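Local coordinates for protein DyP2 (Amycolatopsis sp. ATCC 39116, PDB 4G2C) that is a haem-containing dye peroxidase that probably uses peroxide to oxidise dyes and other substrates, manganese(II) perhaps among them, in a lignin-reactive bacterium, at residues 62-67 / 169-175; 358-362 / 428-432; 49-54 / 264-268; 282-286 / 470-474; 239-244 / 331-335. All blocks are in the same frame, centred on the assembly; numbering follows the deposited sequence.

Interaction 1 (62-67 / 169-175). With ACT (acetate ion), chain T; ACT (acetate ion), chain L.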
# COMPACT_ATOMS: atom_id res chain seq x y z
N HIS A 62 3.51 -7.85 -7.78
CA HIS A 62 3.48 -8.19 -9.19
C HIS A 62 3.42 -6.90 -9.99
O HIS A 62 2.77 -5.94 -9.57
CB HIS A 62 2.28 -9.09 -9.51
CG HIS A 62 2.39 -9.83 -10.81
ND1 HIS A 62 2.28 -9.21 -12.04
CD2 HIS A 62 2.59 -11.15 -11.07
CE1 HIS A 62 2.41 -10.11 -13.00
NE2 HIS A 62 2.60 -11.29 -12.44
N VAL A 63 4.13 -6.86 -11.11
CA VAL A 63 4.04 -5.72 -12.02
C VAL A 63 2.59 -5.58 -12.41
O VAL A 63 1.94 -6.57 -12.75
CB VAL A 63 4.89 -5.94 -13.30
CG1 VAL A 63 4.30 -7.10 -14.14
CG2 VAL A 63 4.99 -4.66 -14.13
N ARG A 64 2.08 -4.35 -12.36
CA ARG A 64 0.67 -4.10 -12.59
C ARG A 64 0.44 -2.67 -13.07
O ARG A 64 -0.47 -1.99 -12.61
CB ARG A 64 -0.12 -4.36 -11.29
CG ARG A 64 0.35 -3.50 -10.12
CD ARG A 64 0.04 -4.12 -8.76
NE ARG A 64 0.51 -3.22 -7.70
CZ ARG A 64 1.79 -3.08 -7.38
NH1 ARG A 64 2.71 -3.80 -8.01
NH2 ARG A 64 2.16 -2.22 -6.43
N ASP A 65 1.29 -2.23 -14.00
CA ASP A 65 1.25 -0.85 -14.50
C ASP A 65 -0.07 -0.59 -15.19
O ASP A 65 -0.53 0.53 -15.30
CB ASP A 65 2.42 -0.59 -15.46
CG ASP A 65 3.78 -0.69 -14.78
OD1 ASP A 65 3.88 -0.35 -13.58
OD2 ASP A 65 4.74 -1.10 -15.45
N ARG A 66 -0.67 -1.66 -15.69
CA ARG A 66 -2.04 -1.64 -16.16
C ARG A 66 -2.76 -2.61 -15.27
O ARG A 66 -2.36 -3.76 -15.16
CB ARG A 66 -2.13 -2.10 -17.62
CG ARG A 66 -1.61 -1.08 -18.63
CD ARG A 66 -2.39 0.23 -18.51
NE ARG A 66 -2.25 1.07 -19.70
CZ ARG A 66 -3.23 1.33 -20.55
NH1 ARG A 66 -4.45 0.83 -20.35
NH2 ARG A 66 -3.00 2.10 -21.61
N LEU A 67 -3.81 -2.13 -14.61
CA LEU A 67 -4.54 -2.95 -13.66
C LEU A 67 -6.04 -2.76 -13.83
O LEU A 67 -6.54 -1.63 -13.84
CB LEU A 67 -4.14 -2.60 -12.23
CG LEU A 67 -4.98 -3.21 -11.12
CD1 LEU A 67 -4.75 -4.72 -11.05
CD2 LEU A 67 -4.65 -2.56 -9.79
N LEU A 169 -8.20 -9.12 -9.46
CA LEU A 169 -7.15 -8.22 -9.91
C LEU A 169 -6.49 -8.82 -11.15
O LEU A 169 -6.00 -9.94 -11.14
CB LEU A 169 -6.12 -7.99 -8.79
CG LEU A 169 -6.70 -7.49 -7.46
CD1 LEU A 169 -5.65 -7.52 -6.34
CD2 LEU A 169 -7.28 -6.08 -7.60
N LEU A 170 -6.50 -8.05 -12.23
CA LEU A 170 -5.88 -8.45 -13.48
C LEU A 170 -4.82 -7.41 -13.82
O LEU A 170 -5.15 -6.26 -14.12
CB LEU A 170 -6.91 -8.47 -14.61
CG LEU A 170 -8.05 -9.49 -14.59
CD1 LEU A 170 -8.94 -9.33 -13.34
CD2 LEU A 170 -8.85 -9.34 -15.90
N GLY A 171 -3.55 -7.81 -13.76
CA GLY A 171 -2.46 -6.86 -13.91
C GLY A 171 -1.32 -7.33 -14.81
O GLY A 171 -1.04 -8.53 -14.91
N ASP A 172 -0.67 -6.37 -15.44
CA ASP A 172 0.42 -6.66 -16.36
C ASP A 172 1.16 -5.35 -16.65
O ASP A 172 0.70 -4.27 -16.26
CB ASP A 172 -0.12 -7.27 -17.66
CG ASP A 172 0.92 -8.08 -18.42
OD1 ASP A 172 1.14 -9.26 -18.08
OD2 ASP A 172 1.51 -7.53 -19.38
N ALA A 173 2.30 -5.45 -17.32
CA ALA A 173 3.08 -4.28 -17.71
C ALA A 173 2.34 -3.46 -18.76
O ALA A 173 2.50 -2.25 -18.83
CB ALA A 173 4.45 -4.71 -18.23
N THR A 174 1.52 -4.12 -19.58
CA THR A 174 0.86 -3.44 -20.68
C THR A 174 -0.60 -3.86 -20.76
O THR A 174 -0.97 -4.92 -20.26
CB THR A 174 1.55 -3.71 -22.04
OG1 THR A 174 1.55 -5.12 -22.30
CG2 THR A 174 2.99 -3.22 -22.04
N ALA A 175 -1.42 -3.02 -21.40
CA ALA A 175 -2.87 -3.22 -21.50
C ALA A 175 -3.28 -4.51 -22.22
O ALA A 175 -4.28 -5.13 -21.87
CB ALA A 175 -3.52 -2.00 -22.18
C ACT T . -6.00 -1.20 -17.79
O ACT T . -5.66 -1.76 -18.87
OXT ACT T . -5.18 -0.39 -17.27
CH3 ACT T . -7.32 -1.48 -17.15
C ACT L . 5.85 -2.21 -6.02
O ACT L . 5.49 -2.66 -7.15
OXT ACT L . 5.22 -1.23 -5.55
CH3 ACT L . 7.00 -2.83 -5.25
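Arg-66 and Asp-172 pair through two backbone hydrogen bonds. Arg-66 N donates to Asp-172 O at 3.0 Å, and Asp-172 N returns a bond to Arg-66 O at 3.1 Å. Two CA-H...O contacts continue the pairing on the Leu-67 side: Gly-171 CA meets Arg-66 O, and Leu-67 CA meets Leu-170 O at 3.4 Å. Asp-65 and Arg-66 both face Asp-172, which makes a classic beta bulge. It lies where strand 66-74 starts beside the end of strand 166-172, neighbours in an antiparallel sheet of the DyP alpha+beta barrel domain. Apolar contacts are few. Leu-67 CD1 reaches Leu-169 CB at 4.2 Å, and Val-63 CG2 touches Ala-173 CB at the outer end. Arg-66 bends at chi2 (-59°), which carries its guanidinium over Ala-175 CB; NH1 lies 3.5 Å from that methyl. An acetate ion, probably from the crystallisation liquor, lies at the guanidinium edge, its O accepting from NH1 at 3.2 Å. Arg-64 is extended beyond CG. Its NH1 grips His-62 O at 2.6 Å and a second such acetate, while its NE and NH2 bond to Arg-376 and Gly-377 carbonyls. His-62 ND1 donates in its ring plane to Val-63 O at 2.8 Å, and NE2 bonds Lys-92.

Interaction 2 (358-362 / 428-432)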
# COMPACT_ATOMS: atom_id res chain seq x y z
N GLY A 358 11.56 2.72 14.68
CA GLY A 358 12.13 2.51 16.01
C GLY A 358 12.19 3.75 16.90
O GLY A 358 12.65 3.68 18.04
N SER A 359 11.72 4.88 16.39
CA SER A 359 11.78 6.13 17.14
C SER A 359 10.41 6.56 17.69
O SER A 359 10.29 7.65 18.25
CB SER A 359 12.32 7.24 16.25
OG SER A 359 11.40 7.53 15.21
N GLY A 360 9.39 5.71 17.52
CA GLY A 360 8.02 6.05 17.88
C GLY A 360 7.86 6.41 19.34
O GLY A 360 7.11 7.33 19.70
N GLY A 361 8.55 5.67 20.20
CA GLY A 361 8.55 5.95 21.62
C GLY A 361 7.43 5.28 22.41
O GLY A 361 7.43 5.34 23.65
N ALA A 362 6.48 4.65 21.73
CA ALA A 362 5.39 4.02 22.47
C ALA A 362 5.65 2.53 22.79
O ALA A 362 5.06 1.97 23.71
CB ALA A 362 4.05 4.21 21.75
N ALA A 428 -1.08 12.48 18.99
CA ALA A 428 0.01 12.26 19.95
C ALA A 428 1.25 11.54 19.39
O ALA A 428 2.31 11.57 20.02
CB ALA A 428 -0.51 11.52 21.17
N PHE A 429 1.12 10.91 18.23
CA PHE A 429 2.15 9.98 17.75
C PHE A 429 2.88 10.55 16.55
O PHE A 429 2.27 11.24 15.73
CB PHE A 429 1.51 8.64 17.38
CG PHE A 429 2.49 7.55 17.08
CD1 PHE A 429 3.02 6.78 18.10
CD2 PHE A 429 2.88 7.29 15.76
CE1 PHE A 429 3.93 5.78 17.83
CE2 PHE A 429 3.79 6.27 15.48
CZ PHE A 429 4.31 5.52 16.51
N PRO A 430 4.19 10.28 16.45
CA PRO A 430 4.99 9.57 17.46
C PRO A 430 5.38 10.49 18.63
O PRO A 430 5.14 11.70 18.56
CB PRO A 430 6.24 9.15 16.68
CG PRO A 430 6.42 10.26 15.69
CD PRO A 430 5.01 10.68 15.29
N PHE A 431 5.97 9.94 19.69
CA PHE A 431 6.22 10.73 20.90
C PHE A 431 7.46 11.57 20.75
O PHE A 431 8.56 11.04 20.63
CB PHE A 431 6.38 9.82 22.11
CG PHE A 431 5.15 9.04 22.46
CD1 PHE A 431 3.97 9.26 21.79
CD2 PHE A 431 5.17 8.12 23.48
CE1 PHE A 431 2.82 8.54 22.11
CE2 PHE A 431 4.03 7.39 23.82
CZ PHE A 431 2.85 7.61 23.14
N PRO A 432 7.31 12.90 20.73
CA PRO A 432 8.54 13.71 20.69
C PRO A 432 9.18 13.71 22.07
O PRO A 432 8.46 13.51 23.06
CB PRO A 432 8.05 15.12 20.33
CG PRO A 432 6.57 14.98 20.00
CD PRO A 432 6.09 13.72 20.65
O HOH W 1 9.78 10.29 18.54
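Phe-431 meets the backbone of Gly-360, and the contact joins two irregular loops. One runs between helices 350-354 and 365-368; the other follows helix 416-424. The loop of Phe-431 is turned by a cis peptide between Phe-429 and Pro-430, an aromatic-cis-proline pair. Phe-431 N donates to Gly-360 O at 2.8 Å in a nearly straight bond (168°).

The side chains gather round it. The Phe-429 side chain leaves CA on the side of its carbonyl carbon (chi1 -171°). Its ring therefore turns back toward the proline that follows. Pro-430 CB sits 3.8 Å above the ring plane, over the centre, as in a CH-pi contact. The same CB touches Gly-360 O at 3.6 Å, so Gly-360 meets both the ring and the proline. Gly-360 brings its CA to the ring at CE1 and CZ, obliquely. Ala-362 CB approaches the ring edge, 4.2 Å from Phe-429 CE1. Beyond the two loops, Trp-423 stacks on Phe-429.

Phe-431 takes a different rotamer. Its CG lies beside the backbone N (chi1 -65°), and the ring runs along the other loop. CD2 reaches Gly-361 O at 3.6 Å, and CE2 lies 3.8 Å from Ala-362 CB. Ser-359 OG is used within its own loop, by Pro-356 O. The Ser-359 carbonyl faces the contact. A water donates one hydrogen to Ser-359 O at 2.7 Å and the other to Phe-431 O at 2.5 Å.

Interaction 3 (49-54 / 264-268)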
# COMPACT_ATOMS: atom_id res chain seq x y z
N THR A 49 6.00 -26.33 -0.78
CA THR A 49 4.59 -26.54 -1.08
C THR A 49 3.82 -25.23 -0.94
O THR A 49 3.01 -24.87 -1.79
CB THR A 49 4.00 -27.61 -0.14
OG1 THR A 49 4.80 -28.80 -0.19
CG2 THR A 49 2.56 -27.96 -0.52
N MET A 50 4.09 -24.51 0.15
CA MET A 50 3.39 -23.25 0.42
C MET A 50 3.51 -22.30 -0.75
O MET A 50 2.54 -21.67 -1.15
CB MET A 50 3.92 -22.60 1.70
CG MET A 50 3.26 -21.27 2.04
SD MET A 50 4.07 -19.94 1.15
CE MET A 50 5.67 -19.93 1.97
N LEU A 51 4.71 -22.21 -1.31
CA LEU A 51 4.97 -21.38 -2.48
C LEU A 51 4.21 -21.82 -3.72
O LEU A 51 3.85 -20.98 -4.56
CB LEU A 51 6.47 -21.37 -2.81
CG LEU A 51 7.36 -20.45 -1.97
CD1 LEU A 51 8.83 -20.64 -2.35
CD2 LEU A 51 6.93 -19.00 -2.13
N ASP A 52 3.99 -23.14 -3.85
CA ASP A 52 3.27 -23.71 -4.99
C ASP A 52 1.79 -23.42 -4.87
O ASP A 52 1.06 -23.45 -5.86
CB ASP A 52 3.46 -25.24 -5.07
CG ASP A 52 4.85 -25.63 -5.53
OD1 ASP A 52 5.45 -24.85 -6.31
OD2 ASP A 52 5.34 -26.71 -5.12
N GLU A 53 1.34 -23.15 -3.65
CA GLU A 53 -0.09 -22.95 -3.42
C GLU A 53 -0.45 -21.51 -3.07
O GLU A 53 -1.60 -21.19 -2.80
CB GLU A 53 -0.59 -23.91 -2.35
CG GLU A 53 -0.40 -25.38 -2.70
CD GLU A 53 -1.35 -25.87 -3.79
OE1 GLU A 53 -2.10 -25.04 -4.36
OE2 GLU A 53 -1.36 -27.08 -4.07
N LEU A 54 0.55 -20.63 -3.10
CA LEU A 54 0.33 -19.23 -2.75
C LEU A 54 0.10 -18.40 -4.00
O LEU A 54 0.78 -18.57 -5.00
CB LEU A 54 1.56 -18.66 -2.02
CG LEU A 54 1.32 -17.30 -1.34
CD1 LEU A 54 0.53 -17.49 -0.04
CD2 LEU A 54 2.61 -16.54 -1.09
N THR A 264 -1.67 -26.32 7.06
CA THR A 264 -0.27 -26.33 7.47
C THR A 264 0.66 -25.98 6.31
O THR A 264 1.84 -25.70 6.52
CB THR A 264 0.15 -27.68 8.11
OG1 THR A 264 0.09 -28.73 7.13
CG2 THR A 264 -0.77 -28.02 9.26
N VAL A 265 0.12 -25.98 5.09
CA VAL A 265 0.91 -25.65 3.90
C VAL A 265 0.16 -24.75 2.92
O VAL A 265 0.73 -24.25 1.94
CB VAL A 265 1.38 -26.92 3.14
CG1 VAL A 265 2.17 -27.84 4.07
CG2 VAL A 265 0.19 -27.65 2.52
N HIS A 266 -1.12 -24.56 3.19
CA HIS A 266 -1.96 -23.74 2.34
C HIS A 266 -2.23 -22.40 3.01
O HIS A 266 -2.92 -22.33 4.03
CB HIS A 266 -3.24 -24.50 2.04
CG HIS A 266 -3.00 -25.74 1.25
ND1 HIS A 266 -3.86 -26.82 1.28
CD2 HIS A 266 -2.00 -26.09 0.41
CE1 HIS A 266 -3.40 -27.77 0.49
NE2 HIS A 266 -2.26 -27.35 -0.05
N PHE A 267 -1.69 -21.34 2.41
CA PHE A 267 -1.69 -20.02 3.05
C PHE A 267 -2.35 -18.92 2.23
O PHE A 267 -2.34 -18.94 1.00
CB PHE A 267 -0.25 -19.60 3.39
CG PHE A 267 0.33 -20.34 4.56
CD1 PHE A 267 0.83 -21.62 4.41
CD2 PHE A 267 0.36 -19.74 5.82
CE1 PHE A 267 1.37 -22.31 5.50
CE2 PHE A 267 0.88 -20.41 6.91
CZ PHE A 267 1.39 -21.70 6.75
N GLY A 268 -2.89 -17.93 2.94
CA GLY A 268 -3.43 -16.75 2.30
C GLY A 268 -3.03 -15.46 3.01
O GLY A 268 -2.15 -15.47 3.87
O HOH W 2 0.24 -21.51 0.34
O HOH W 3 -0.99 -28.75 -2.18
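The last turn of helix 45-53 packs against the start of strand 267-278, a member of the second antiparallel sheet of the DyP fold. The helix lies against that sheet with no direct hydrogen bond between the two segments.

Met-50 and Phe-267 are at the middle of the contact. Met-50 CG approaches the Phe-267 ring obliquely, 3.4 Å from CD1. The two side chains cross at about a right angle. Next to them Met-50 CA makes a CA-H...O contact with Val-265 O at 3.2 Å (148°). Water 2 bridges the two backbones: it donates to Met-50 O at 2.7 Å, donates to Val-265 O, and accepts from Phe-267 N at 2.8 Å. Leu-54 CD1 covers Phe-267 O and CB at one end. At the other, the methyl CG2 of Thr-49 meets CG2 of Val-265.

Glu-53 and His-266 lie side by side and point the same way. Glu-53 CG is 3.6 Å from His-266 CD2. Carboxylate and imidazole planes stand 77° apart. The Glu-53 carboxylate has its main partner in Arg-491, a salt bridge to helix 487-491, and His-266 ND1 bonds Asp-262 N. Water 3 lies in the ring plane at the histidine edge, 2.8 Å from His-266 NE2, and donates to Glu-53 OE2 at 2.5 Å.

Interaction 4 (282-286 / 470-474); sequences LFKEA and IPQAV. With ACT (acetate ion), chain Y.
The Phe-283 ring has Ala-473 CB at its edge, near the ring plane and 4.2 Å from CD1. The ring also stacks with Phe-215, and Leu-308 of helix 303-309 touches it. The same alanine methyl lies 3.9 Å from Phe-283 CB, close to the helix backbone. The Pro-471 ring meets two helix residues one turn apart. Its CG is 3.8 Å from Leu-282 CD1, and its CD is 3.9 Å from Ala-286 CB. The Leu-282 side chain extends directly opposite its own N about the CA-CB bond (chi1 177°), which spreads both methyls over the loop; CD2 reaches Gln-472 O. Helix 280-293 is thus packed by apolar side chains on the loop that runs into strand 474-484. That strand starts at Val-474, part of the haem pocket. Ile-470 CG2 meets Ala-286 CB at 4.0 Å, and the Ile-470 backbone N donates to an acetate. The Gln-472 amide turns back on its own segment: NE2 donates to Val-474 O at 2.8 Å, nearly straight (168°) and in the amide plane. Manganese lies about 7 Å from the nearest atom of the Phe-283 side chain. On the helix, Lys-284 NZ forms a salt bridge with Glu-287 OE1, a residue of the manganese site.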
# COMPACT_ATOMS: atom_id res chain seq x y z
N LEU A 282 -5.04 21.17 -4.45
CA LEU A 282 -5.07 21.72 -3.11
C LEU A 282 -3.78 21.37 -2.36
O LEU A 282 -3.28 22.15 -1.54
CB LEU A 282 -6.28 21.16 -2.37
CG LEU A 282 -6.51 21.51 -0.91
CD1 LEU A 282 -6.70 23.00 -0.72
CD2 LEU A 282 -7.74 20.75 -0.44
N PHE A 283 -3.24 20.19 -2.67
CA PHE A 283 -2.00 19.75 -2.03
C PHE A 283 -0.84 20.64 -2.44
O PHE A 283 0.01 20.97 -1.61
CB PHE A 283 -1.70 18.26 -2.33
CG PHE A 283 -0.61 17.68 -1.48
CD1 PHE A 283 -0.89 17.18 -0.22
CD2 PHE A 283 0.70 17.66 -1.93
CE1 PHE A 283 0.12 16.67 0.58
CE2 PHE A 283 1.71 17.15 -1.14
CZ PHE A 283 1.41 16.65 0.11
N LYS A 284 -0.80 21.03 -3.71
CA LYS A 284 0.24 21.93 -4.20
C LYS A 284 0.06 23.36 -3.67
O LYS A 284 1.03 24.08 -3.50
CB LYS A 284 0.30 21.95 -5.72
CG LYS A 284 0.81 20.67 -6.32
CD LYS A 284 2.12 20.23 -5.66
CE LYS A 284 2.65 18.96 -6.32
NZ LYS A 284 3.81 18.37 -5.62
N GLU A 285 -1.18 23.76 -3.42
CA GLU A 285 -1.43 25.07 -2.85
C GLU A 285 -0.92 25.01 -1.43
O GLU A 285 -0.30 25.95 -0.93
CB GLU A 285 -2.93 25.40 -2.86
CG GLU A 285 -3.49 25.74 -4.24
CD GLU A 285 -4.99 26.04 -4.20
OE1 GLU A 285 -5.71 25.39 -3.42
OE2 GLU A 285 -5.43 26.94 -4.95
N ALA A 286 -1.20 23.89 -0.79
CA ALA A 286 -0.75 23.69 0.58
C ALA A 286 0.76 23.74 0.65
O ALA A 286 1.29 24.36 1.56
CB ALA A 286 -1.29 22.37 1.15
N ILE A 470 -2.69 21.93 7.57
CA ILE A 470 -2.64 21.50 6.19
C ILE A 470 -4.01 20.96 5.82
O ILE A 470 -4.57 20.12 6.52
CB ILE A 470 -1.59 20.42 5.97
CG1 ILE A 470 -0.25 20.82 6.61
CG2 ILE A 470 -1.44 20.12 4.48
CD1 ILE A 470 0.41 22.04 6.00
N PRO A 471 -4.59 21.46 4.72
CA PRO A 471 -5.92 20.98 4.34
C PRO A 471 -5.87 19.51 3.93
O PRO A 471 -4.84 19.07 3.40
CB PRO A 471 -6.28 21.88 3.13
CG PRO A 471 -4.94 22.30 2.56
CD PRO A 471 -4.08 22.50 3.80
N GLN A 472 -6.95 18.76 4.19
CA GLN A 472 -7.04 17.36 3.80
C GLN A 472 -7.25 17.24 2.29
O GLN A 472 -8.30 17.63 1.78
CB GLN A 472 -8.19 16.66 4.54
CG GLN A 472 -8.17 15.12 4.45
CD GLN A 472 -9.45 14.43 4.98
OE1 GLN A 472 -9.94 14.72 6.08
NE2 GLN A 472 -9.97 13.51 4.19
N ALA A 473 -6.26 16.70 1.59
CA ALA A 473 -6.31 16.62 0.12
C ALA A 473 -6.54 15.19 -0.38
O ALA A 473 -6.54 14.94 -1.59
CB ALA A 473 -5.04 17.21 -0.51
N VAL A 474 -6.71 14.27 0.56
CA VAL A 474 -6.99 12.88 0.21
C VAL A 474 -8.36 12.47 0.74
O VAL A 474 -8.65 12.64 1.93
CB VAL A 474 -5.89 11.94 0.73
CG1 VAL A 474 -6.33 10.48 0.64
CG2 VAL A 474 -4.57 12.19 -0.02
C ACT Y . -2.54 19.22 10.34
O ACT Y . -1.75 20.13 9.93
OXT ACT Y . -2.35 18.02 10.00
CH3 ACT Y . -3.73 19.49 11.18

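Interaction 5 (239-244 / 331-335); sequences DGVNDW and GNDFS. With ACT (acetate ion), chain H.
Asp-239 and Asp-333 tie two loops together, each carboxylate accepting backbone N-H groups of the opposite loop. Asp-333 is the centre of an inverse gamma turn. The 331-335 loop approaches the haem, about 5 Å from the nearest Asn-332 side-chain atom.

Asp-239 spreads its two oxygens over consecutive donors, each met on the syn side, somewhat out of plane. OD1 accepts from Asn-332 N at 3.1 Å, and OD2 from Asp-333 N at 2.9 Å. Asp-333 answers with three bonds. Its chi1 of -158° swings CG away from the backbone N and sends the carboxylate into the curve of 239-244. OD2 takes Asn-242 N at 2.9 Å. OD1 takes two donors: Asp-243 N on the syn side at 2.7 Å, and Trp-244 N nearly along the C-O axis at 2.9 Å. These N-H groups probably help to stabilise negative charge on Asp-333.

Asn-332 OD1 is bonded by Arg-357, which also makes cation-pi contacts with Phe-334 and Trp-244. Trp-244 and Asn-332 lie side by side, CD1 near ND2. Ser-335 OG bonds Asp-337 N and donates to an acetate OXT at 3.2 Å. That OXT lies 2.6 Å from Asp-243 OD1, so one acid group probably holds a proton there.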
# COMPACT_ATOMS: atom_id res chain seq x y z
N ASP A 239 21.34 1.67 -1.67
CA ASP A 239 22.26 2.30 -0.72
C ASP A 239 22.69 1.30 0.35
O ASP A 239 23.80 1.37 0.87
CB ASP A 239 21.72 3.63 -0.15
CG ASP A 239 20.31 3.51 0.44
OD1 ASP A 239 19.51 2.69 -0.06
OD2 ASP A 239 20.00 4.26 1.40
N GLY A 240 21.83 0.33 0.65
CA GLY A 240 22.18 -0.78 1.52
C GLY A 240 21.12 -1.09 2.57
O GLY A 240 19.99 -0.60 2.50
N VAL A 241 21.50 -1.91 3.54
CA VAL A 241 20.62 -2.29 4.64
C VAL A 241 21.35 -2.18 5.98
O VAL A 241 21.09 -2.96 6.89
CB VAL A 241 20.13 -3.73 4.47
CG1 VAL A 241 19.37 -3.90 3.14
CG2 VAL A 241 21.31 -4.70 4.53
N ASN A 242 22.26 -1.22 6.11
CA ASN A 242 23.09 -1.10 7.32
C ASN A 242 22.34 -0.42 8.45
O ASN A 242 22.56 -0.70 9.62
CB ASN A 242 24.35 -0.28 7.05
CG ASN A 242 25.22 -0.88 5.96
OD1 ASN A 242 25.31 -2.10 5.78
ND2 ASN A 242 25.87 -0.01 5.21
N ASP A 243 21.49 0.52 8.08
CA ASP A 243 20.83 1.36 9.05
C ASP A 243 19.39 0.88 9.22
O ASP A 243 18.87 0.84 10.34
CB ASP A 243 20.88 2.79 8.55
CG ASP A 243 20.71 3.79 9.65
OD1 ASP A 243 20.27 3.39 10.75
OD2 ASP A 243 21.00 4.99 9.39
N TRP A 244 18.76 0.50 8.12
CA TRP A 244 17.40 -0.02 8.16
C TRP A 244 17.34 -1.45 7.63
O TRP A 244 17.71 -1.71 6.49
CB TRP A 244 16.44 0.89 7.38
CG TRP A 244 15.05 0.33 7.29
CD1 TRP A 244 14.44 -0.18 6.18
CD2 TRP A 244 14.11 0.18 8.36
NE1 TRP A 244 13.18 -0.62 6.49
CE2 TRP A 244 12.95 -0.41 7.83
CE3 TRP A 244 14.14 0.50 9.73
CZ2 TRP A 244 11.83 -0.68 8.60
CZ3 TRP A 244 13.05 0.24 10.49
CH2 TRP A 244 11.90 -0.35 9.94
N GLY A 331 17.26 6.09 -2.04
CA GLY A 331 17.69 5.29 -0.91
C GLY A 331 16.58 4.92 0.06
O GLY A 331 15.54 5.56 0.08
N ASN A 332 16.82 3.89 0.87
CA ASN A 332 15.93 3.55 1.98
C ASN A 332 16.69 3.17 3.26
O ASN A 332 16.08 2.80 4.26
CB ASN A 332 14.98 2.40 1.60
CG ASN A 332 13.76 2.35 2.48
OD1 ASN A 332 13.19 3.38 2.81
ND2 ASN A 332 13.36 1.15 2.90
N ASP A 333 18.02 3.25 3.20
CA ASP A 333 18.86 2.87 4.32
C ASP A 333 19.07 4.02 5.31
O ASP A 333 20.15 4.62 5.35
CB ASP A 333 20.21 2.39 3.79
CG ASP A 333 20.91 1.50 4.77
OD1 ASP A 333 20.26 1.11 5.76
OD2 ASP A 333 22.10 1.19 4.55
N PHE A 334 18.04 4.31 6.09
CA PHE A 334 18.11 5.37 7.10
C PHE A 334 17.13 5.08 8.23
O PHE A 334 16.16 4.33 8.05
CB PHE A 334 17.74 6.73 6.49
CG PHE A 334 16.34 6.78 5.94
CD1 PHE A 334 15.26 7.06 6.78
CD2 PHE A 334 16.09 6.49 4.60
CE1 PHE A 334 13.95 7.08 6.30
CE2 PHE A 334 14.78 6.50 4.10
CZ PHE A 334 13.71 6.81 4.94
N SER A 335 17.39 5.68 9.38
CA SER A 335 16.47 5.68 10.51
C SER A 335 16.42 7.12 10.97
O SER A 335 17.08 7.98 10.39
CB SER A 335 16.98 4.80 11.66
OG SER A 335 18.07 5.41 12.34
C ACT H . 21.01 2.49 13.84
O ACT H . 21.55 2.96 14.87
OXT ACT H . 20.11 3.20 13.30
CH3 ACT H . 21.41 1.15 13.28

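Overall arrangement
All five contacts are partly buried. Interactions 3 and 4 have no exposed residue among those that touch, while interactions 1, 2 and 5 include some. Interaction 1 pairs strands in the first sheet by backbone bonds. Interaction 3 sets a helix on the second sheet, using apolar contacts and waters. Strand 267-278 of interaction 3 leads into helix 280-293 of interaction 4, which is apolar and near haem and manganese; the two lie on opposite sides of the chain centre. Interactions 2 and 5 join loops and come within about 5 Å at their nearest atoms. Interaction 5 relies on carboxylates, interaction 2 on rings, a proline and one backbone bond.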